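Alkaline serine protease (Thermobifida fusca, PDB 2PFE) probably cleaves peptide bonds within proteins as a chymotrypsin-like serine endopeptidase, this chain being the mature protease domain of a longer precursor. Local coordinates at residues C16-S21 / T28-A33; T86-A91 / L181-G186. All blocks are in the same frame, centred on the assembly; numbering follows the deposited sequence.

Contact 1: C16-S21 / T28-A33; sequences CSIGFS and TGFATA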
ATOM      1  N   CYS A  16       8.954   1.155  -5.082  1.00  5.97           N
ATOM      2  CA  CYS A  16       7.906   0.905  -4.071  1.00  5.51           C
ATOM      3  C   CYS A  16       7.024  -0.240  -4.543  1.00  4.86           C
ATOM      4  O   CYS A  16       7.258  -0.781  -5.613  1.00  4.05           O
ATOM      5  CB  CYS A  16       7.058   2.148  -3.803  1.00  5.82           C
ATOM      6  SG  CYS A  16       7.846   3.351  -2.707  1.00  7.86           S
ATOM      7  N   SER A  17       6.040  -0.618  -3.730  1.00  3.94           N
ATOM      8  CA  SER A  17       5.124  -1.708  -4.091  1.00  4.12           C
ATOM      9  C   SER A  17       3.732  -1.153  -4.335  1.00  3.78           C
ATOM     10  O   SER A  17       3.255  -0.298  -3.598  1.00  3.69           O
ATOM     11  CB  SER A  17       5.082  -2.743  -2.975  1.00  3.99           C
ATOM     12  OG  SER A  17       6.343  -3.355  -2.847  1.00  3.76           O
ATOM     13  N   ILE A  18       3.105  -1.616  -5.414  1.00  4.23           N
ATOM     14  CA  ILE A  18       1.716  -1.302  -5.695  1.00  4.09           C
ATOM     15  C   ILE A  18       0.855  -1.710  -4.498  1.00  3.61           C
ATOM     16  O   ILE A  18       0.974  -2.814  -3.982  1.00  3.85           O
ATOM     17  CB  ILE A  18       1.251  -2.071  -6.961  1.00  3.69           C
ATOM     18  CG1 ILE A  18       2.014  -1.579  -8.196  1.00  3.58           C
ATOM     19  CG2 ILE A  18      -0.289  -2.036  -7.121  1.00  5.49           C
ATOM     20  CD1 ILE A  18       1.899  -2.520  -9.426  1.00  4.96           C
ATOM     21  N   GLY A  19      -0.015  -0.807  -4.073  1.00  3.48           N
ATOM     22  CA  GLY A  19      -0.989  -1.113  -3.040  1.00  3.91           C
ATOM     23  C   GLY A  19      -2.188  -1.884  -3.556  1.00  3.86           C
ATOM     24  O   GLY A  19      -2.197  -3.102  -3.516  1.00  4.42           O
ATOM     25  N   PHE A  20      -3.210  -1.158  -4.025  1.00  3.86           N
ATOM     26  CA  PHE A  20      -4.450  -1.746  -4.534  1.00  4.22           C
ATOM     27  C   PHE A  20      -4.865  -1.021  -5.814  1.00  4.35           C
ATOM     28  O   PHE A  20      -4.818   0.207  -5.866  1.00  5.23           O
ATOM     29  CB  PHE A  20      -5.617  -1.559  -3.548  1.00  3.68           C
ATOM     30  CG  PHE A  20      -5.457  -2.279  -2.221  1.00  4.31           C
ATOM     31  CD1 PHE A  20      -4.991  -1.607  -1.093  1.00  4.73           C
ATOM     32  CD2 PHE A  20      -5.783  -3.619  -2.096  1.00  4.70           C
ATOM     33  CE1 PHE A  20      -4.860  -2.284   0.144  1.00  4.86           C
ATOM     34  CE2 PHE A  20      -5.642  -4.292  -0.884  1.00  4.75           C
ATOM     35  CZ  PHE A  20      -5.196  -3.622   0.239  1.00  4.54           C
ATOM     36  N   SER A  21      -5.286  -1.761  -6.825  1.00  4.34           N
ATOM     37  CA  SER A  21      -5.939  -1.125  -7.984  1.00  4.10           C
ATOM     38  C   SER A  21      -7.124  -0.271  -7.531  1.00  3.97           C
ATOM     39  O   SER A  21      -7.904  -0.681  -6.649  1.00  4.07           O
ATOM     40  CB  SER A  21      -6.451  -2.157  -8.982  1.00  4.35           C
ATOM     41  OG  SER A  21      -5.378  -2.833  -9.628  1.00  4.74           O
ATOM     42  N   THR A  28      -8.013   5.014 -14.074  1.00  6.13           N
ATOM     43  CA  THR A  28      -7.601   3.866 -13.275  1.00  5.94           C
ATOM     44  C   THR A  28      -6.209   4.100 -12.707  1.00  5.65           C
ATOM     45  O   THR A  28      -5.454   4.945 -13.192  1.00  5.66           O
ATOM     46  CB  THR A  28      -7.603   2.572 -14.102  1.00  6.35           C
ATOM     47  OG1 THR A  28      -6.691   2.719 -15.199  1.00  7.80           O
ATOM     48  CG2 THR A  28      -9.009   2.277 -14.627  1.00  7.56           C
ATOM     49  N   GLY A  29      -5.866   3.335 -11.685  1.00  4.55           N
ATOM     50  CA  GLY A  29      -4.575   3.518 -11.047  1.00  4.70           C
ATOM     51  C   GLY A  29      -4.420   2.607  -9.870  1.00  4.38           C
ATOM     52  O   GLY A  29      -5.076   1.579  -9.781  1.00  4.70           O
ATOM     53  N   PHE A  30      -3.540   2.975  -8.956  1.00  4.24           N
ATOM     54  CA  PHE A  30      -3.406   2.174  -7.769  1.00  3.61           C
ATOM     55  C   PHE A  30      -3.079   3.051  -6.572  1.00  3.81           C
ATOM     56  O   PHE A  30      -2.383   4.059  -6.704  1.00  4.56           O
ATOM     57  CB  PHE A  30      -2.378   1.048  -7.968  1.00  4.06           C
ATOM     58  CG  PHE A  30      -0.994   1.514  -8.346  1.00  3.14           C
ATOM     59  CD1 PHE A  30      -0.067   1.850  -7.357  1.00  2.99           C
ATOM     60  CD2 PHE A  30      -0.582   1.563  -9.683  1.00  3.07           C
ATOM     61  CE1 PHE A  30       1.240   2.251  -7.699  1.00  4.60           C
ATOM     62  CE2 PHE A  30       0.726   1.964 -10.023  1.00  3.03           C
ATOM     63  CZ  PHE A  30       1.623   2.308  -9.035  1.00  5.04           C
ATOM     64  N   ALA A  31      -3.625   2.685  -5.418  1.00  3.11           N
ATOM     65  CA  ALA A  31      -3.248   3.288  -4.141  1.00  3.48           C
ATOM     66  C   ALA A  31      -1.840   2.863  -3.756  1.00  3.52           C
ATOM     67  O   ALA A  31      -1.387   1.751  -4.064  1.00  4.47           O
ATOM     68  CB  ALA A  31      -4.226   2.884  -3.043  1.00  3.20           C
ATOM     69  N   THR A  32      -1.193   3.752  -3.006  1.00  3.71           N
ATOM     70  CA  THR A  32       0.167   3.550  -2.569  1.00  4.08           C
ATOM     71  C   THR A  32       0.436   4.457  -1.369  1.00  4.28           C
ATOM     72  O   THR A  32      -0.479   5.148  -0.898  1.00  3.50           O
ATOM     73  CB  THR A  32       1.188   3.781  -3.721  1.00  4.97           C
ATOM     74  OG1 THR A  32       2.493   3.421  -3.261  1.00  4.18           O
ATOM     75  CG2 THR A  32       1.187   5.230  -4.231  1.00  5.59           C
ATOM     76  N   ALA A  33       1.679   4.455  -0.883  1.00  4.20           N
ATOM     77  CA  ALA A  33       2.113   5.340   0.178  1.00  4.89           C
ATOM     78  C   ALA A  33       2.432   6.717  -0.407  1.00  4.51           C
ATOM     79  O   ALA A  33       3.048   6.829  -1.483  1.00  4.68           O
ATOM     80  CB  ALA A  33       3.361   4.759   0.861  1.00  5.21           C
TER

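Contact 2: T86-A91 / L181-G186; sequences TGSQEA and LQLVTG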
ATOM      1  N   THR A  86     -12.082  -8.295  -1.977  1.00  4.94           N
ATOM      2  CA  THR A  86     -13.537  -8.201  -2.164  1.00  5.11           C
ATOM      3  C   THR A  86     -14.168  -6.958  -1.503  1.00  5.19           C
ATOM      4  O   THR A  86     -15.357  -6.700  -1.656  1.00  5.36           O
ATOM      5  CB  THR A  86     -14.262  -9.444  -1.634  1.00  5.68           C
ATOM      6  OG1 THR A  86     -14.046  -9.547  -0.229  1.00  5.79           O
ATOM      7  CG2 THR A  86     -13.774 -10.717  -2.309  1.00  4.94           C
ATOM      8  N   GLY A  87     -13.374  -6.200  -0.757  1.00  4.71           N
ATOM      9  CA  GLY A  87     -13.890  -5.045  -0.033  1.00  4.81           C
ATOM     10  C   GLY A  87     -12.811  -4.461   0.864  1.00  4.74           C
ATOM     11  O   GLY A  87     -11.647  -4.891   0.803  1.00  4.70           O
ATOM     12  N   SER A  88     -13.191  -3.484   1.689  1.00  4.52           N
ATOM     13  CA  SER A  88     -12.262  -2.844   2.621  1.00  4.67           C
ATOM     14  C   SER A  88     -12.875  -2.694   4.017  1.00  4.69           C
ATOM     15  O   SER A  88     -12.708  -1.666   4.691  1.00  4.78           O
ATOM     16  CB  SER A  88     -11.790  -1.492   2.083  1.00  5.19           C
ATOM     17  OG  SER A  88     -12.889  -0.617   1.893  1.00  4.80           O
ATOM     18  N   GLN A  89     -13.558  -3.748   4.457  1.00  5.76           N
ATOM     19  CA  GLN A  89     -14.084  -3.799   5.820  1.00  6.34           C
ATOM     20  C   GLN A  89     -12.915  -3.829   6.806  1.00  6.00           C
ATOM     21  O   GLN A  89     -12.099  -4.761   6.796  1.00  5.13           O
ATOM     22  CB  GLN A  89     -14.971  -5.030   6.009  1.00  6.94           C
ATOM     23  CG  GLN A  89     -15.459  -5.218   7.437  1.00  9.67           C
ATOM     24  CD  GLN A  89     -16.102  -6.580   7.664  1.00 14.20           C
ATOM     25  OE1 GLN A  89     -17.290  -6.669   7.973  1.00 17.27           O
ATOM     26  NE2 GLN A  89     -15.321  -7.648   7.507  1.00 16.87           N
ATOM     27  N   GLU A  90     -12.863  -2.803   7.653  1.00  5.38           N
ATOM     28  CA  GLU A  90     -11.770  -2.592   8.610  1.00  5.36           C
ATOM     29  C   GLU A  90     -11.741  -3.696   9.660  1.00  4.75           C
ATOM     30  O   GLU A  90     -12.754  -4.028  10.257  1.00  4.97           O
ATOM     31  CB  GLU A  90     -11.907  -1.216   9.265  1.00  5.57           C
ATOM     32  CG  GLU A  90     -10.768  -0.818  10.185  1.00  6.08           C
ATOM     33  CD  GLU A  90     -11.059   0.477  10.918  1.00  6.68           C
ATOM     34  OE1 GLU A  90     -11.963   1.231  10.481  1.00 11.39           O
ATOM     35  OE2 GLU A  90     -10.409   0.724  11.950  1.00  7.30           O
ATOM     36  N   ALA A  91     -10.564  -4.277   9.849  1.00  3.93           N
ATOM     37  CA  ALA A  91     -10.353  -5.284  10.870  1.00  3.68           C
ATOM     38  C   ALA A  91     -10.175  -4.621  12.229  1.00  4.25           C
ATOM     39  O   ALA A  91      -9.720  -3.486  12.317  1.00  4.89           O
ATOM     40  CB  ALA A  91      -9.119  -6.090  10.533  1.00  4.40           C
ATOM     41  N   LEU A 181     -11.571   7.910  -4.521  1.00  4.39           N
ATOM     42  CA  LEU A 181     -11.241   6.676  -5.267  1.00  5.26           C
ATOM     43  C   LEU A 181     -12.194   5.532  -4.932  1.00  5.46           C
ATOM     44  O   LEU A 181     -12.707   5.447  -3.801  1.00  6.20           O
ATOM     45  CB  LEU A 181      -9.808   6.236  -4.919  1.00  4.82           C
ATOM     46  CG  LEU A 181      -8.729   7.284  -5.201  1.00  5.02           C
ATOM     47  CD1 LEU A 181      -7.377   6.865  -4.639  1.00  5.91           C
ATOM     48  CD2 LEU A 181      -8.635   7.569  -6.705  1.00  3.79           C
ATOM     49  N   GLN A 182     -12.411   4.649  -5.909  1.00  5.73           N
ATOM     50  CA  GLN A 182     -13.176   3.434  -5.701  1.00  6.30           C
ATOM     51  C   GLN A 182     -12.207   2.249  -5.782  1.00  6.36           C
ATOM     52  O   GLN A 182     -11.415   2.143  -6.722  1.00  6.59           O
ATOM     53  CB  GLN A 182     -14.297   3.314  -6.749  1.00  6.60           C
ATOM     54  CG  GLN A 182     -15.345   4.446  -6.661  1.00 11.29           C
ATOM     55  CD  GLN A 182     -14.870   5.773  -7.283  1.00 13.98           C
ATOM     56  OE1 GLN A 182     -14.344   5.790  -8.408  1.00 16.20           O
ATOM     57  NE2 GLN A 182     -15.065   6.891  -6.553  1.00 13.46           N
ATOM     58  N   LEU A 183     -12.257   1.382  -4.776  1.00  6.11           N
ATOM     59  CA  LEU A 183     -11.441   0.174  -4.748  1.00  6.94           C
ATOM     60  C   LEU A 183     -11.897  -0.822  -5.811  1.00  6.43           C
ATOM     61  O   LEU A 183     -13.097  -1.069  -5.961  1.00  5.88           O
ATOM     62  CB  LEU A 183     -11.543  -0.477  -3.368  1.00  6.79           C
ATOM     63  CG  LEU A 183     -10.632  -1.653  -3.023  1.00  7.43           C
ATOM     64  CD1 LEU A 183      -9.175  -1.225  -2.907  1.00  6.74           C
ATOM     65  CD2 LEU A 183     -11.101  -2.279  -1.728  1.00  7.62           C
ATOM     66  N   VAL A 184     -10.944  -1.398  -6.544  1.00  6.35           N
ATOM     67  CA  VAL A 184     -11.274  -2.456  -7.503  1.00  5.67           C
ATOM     68  C   VAL A 184     -11.406  -3.783  -6.744  1.00  5.93           C
ATOM     69  O   VAL A 184     -10.474  -4.230  -6.076  1.00  6.02           O
ATOM     70  CB  VAL A 184     -10.255  -2.524  -8.668  1.00  5.98           C
ATOM     71  CG1 VAL A 184     -10.534  -3.728  -9.574  1.00  5.51           C
ATOM     72  CG2 VAL A 184     -10.298  -1.240  -9.494  1.00  4.92           C
ATOM     73  N   THR A 185     -12.594  -4.379  -6.818  1.00  6.29           N
ATOM     74  CA  THR A 185     -12.906  -5.592  -6.053  1.00  6.53           C
ATOM     75  C   THR A 185     -13.372  -6.736  -6.965  1.00  6.89           C
ATOM     76  O   THR A 185     -13.805  -6.508  -8.100  1.00  7.13           O
ATOM     77  CB  THR A 185     -13.971  -5.325  -4.964  1.00  6.89           C
ATOM     78  OG1 THR A 185     -15.180  -4.891  -5.591  1.00  8.72           O
ATOM     79  CG2 THR A 185     -13.498  -4.258  -3.970  1.00  6.08           C
ATOM     80  N   GLY A 186     -13.278  -7.961  -6.452  1.00  7.19           N
ATOM     81  CA  GLY A 186     -13.674  -9.165  -7.190  1.00  8.51           C
ATOM     82  C   GLY A 186     -14.513 -10.075  -6.315  1.00  9.54           C
ATOM     83  O   GLY A 186     -15.027  -9.652  -5.282  1.00 10.33           O
ATOM     84  OXT GLY A 186     -14.708 -11.255  -6.612  1.00 10.62           O
TER

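Contact 1: C16-S21 / T28-A33
The backbones of residues 17 to 21 and 29 to 32 run roughly antiparallel, their end-to-end directions 139° apart. The best bond between them goes from Ala-31 N to Phe-20 O, 2.8 Å long and in the plane of that carbonyl. Ala-31 O in turn is met by two amides, weakly in each case: Gly-19 N at 2.9 Å and Phe-20 N at 3.4 Å. Two residues thus face one, the mark of a classic beta bulge. Gly-19 suits the spot because a beta carbon there would clash with Ala-31 O. Past the bulge, Ser-21 and Phe-30 form a non-hydrogen-bonded pair, their CA atoms 4.2 Å apart. This is the hairpin of strands 20-24 and 27-32, part of the N-terminal barrel of the chymotrypsin fold.

The main side-chain encounter is a CH-pi contact, with Ile-18 lying across Phe-30 at about a right angle. Ile-18 CG1, held beside its own backbone N, stands 3.9 Å from the centroid of the Phe-30 ring and only 9° off its normal. The CG2 branch, anti to that N, reaches back to Phe-30 CB at 3.8 Å. Phe-30 CG takes the crowded position between backbone N and carbonyl carbon (chi1 58°), which carries the ring to the side where Ile-18 lies over its face. Ile-3 and Val-63 also touch this ring, and Tyr-9 meets it edge-to-face, so a large flat apolar group fits well. The Phe-20 ring instead leads away from residues 28-33, toward Val-85. The buried hydroxyls are satisfied nearby: Thr-32 OG1 by Tyr-9 OH, Ser-21 OG by Thr-72 O, and Ser-17 OG by Gly-138 O and Ala-102 N, not far from Ser-140, the predicted nucleophile.

Contact 2: T86-A91 / L181-G186
Methyl groups laid against peptide backbone make this surface contact. Thr-185 CG2, anti to its own carbonyl carbon, lies 3.7 Å from Thr-86 C and 3.8 Å from Gly-87 N, at the peptide link joining those two residues. Thr-86 answers with its own methyl, CG2, which comes within 3.4 Å of Gly-186 O in the C-terminal carboxylate. Further along, Leu-183 CG swings anti to the backbone N (chi1 -172°), and CD2 reaches Gly-87 O at 3.7 Å and Ser-88 CB at 4.0 Å. Gly-87 is almost fully extended (phi 173°, psi -173°), a conformation far easier for glycine than for other residues.

The loop between strands 82-84 and 96-101, leading into the second barrel, is thus laid against the C-terminal tail, away from the active site. Backbone hydrogen bonds join Gly-186 to Val-85 and Gly-87 to Ala-150, on which Leu-183 also packs. The hydroxyls of Thr-86 and Ser-88 turn to other partners, Ser-148 OG and Asn-173 OD1. Threonine therefore serves both purposes at position 86. Between the segments the adhesion is van der Waals packing, so their mutual placement probably owes much to hydrogen bonds with the surrounding chain.

Overall arrangement
From the N terminus, the chain passes through strands 2-5 and 8-11 before contact 1 closes the short hairpin loop between strands 20-24 and 27-32. Contact 2 opens only later, after strand 82-84, and closes at the C terminus, enclosing the whole closed six-stranded second barrel and helix 172-179. The two are thus in series, neither nested nor crossed. Yet they meet in space: strand 182-183 adds to the edge of strand 20-24, with a probable hydrogen bond from Val-184 N to Ser-21 O and Leu-183 CD1 packed on Phe-20 CB. The tail after the second barrel so returns to the first, beside the loop that links them.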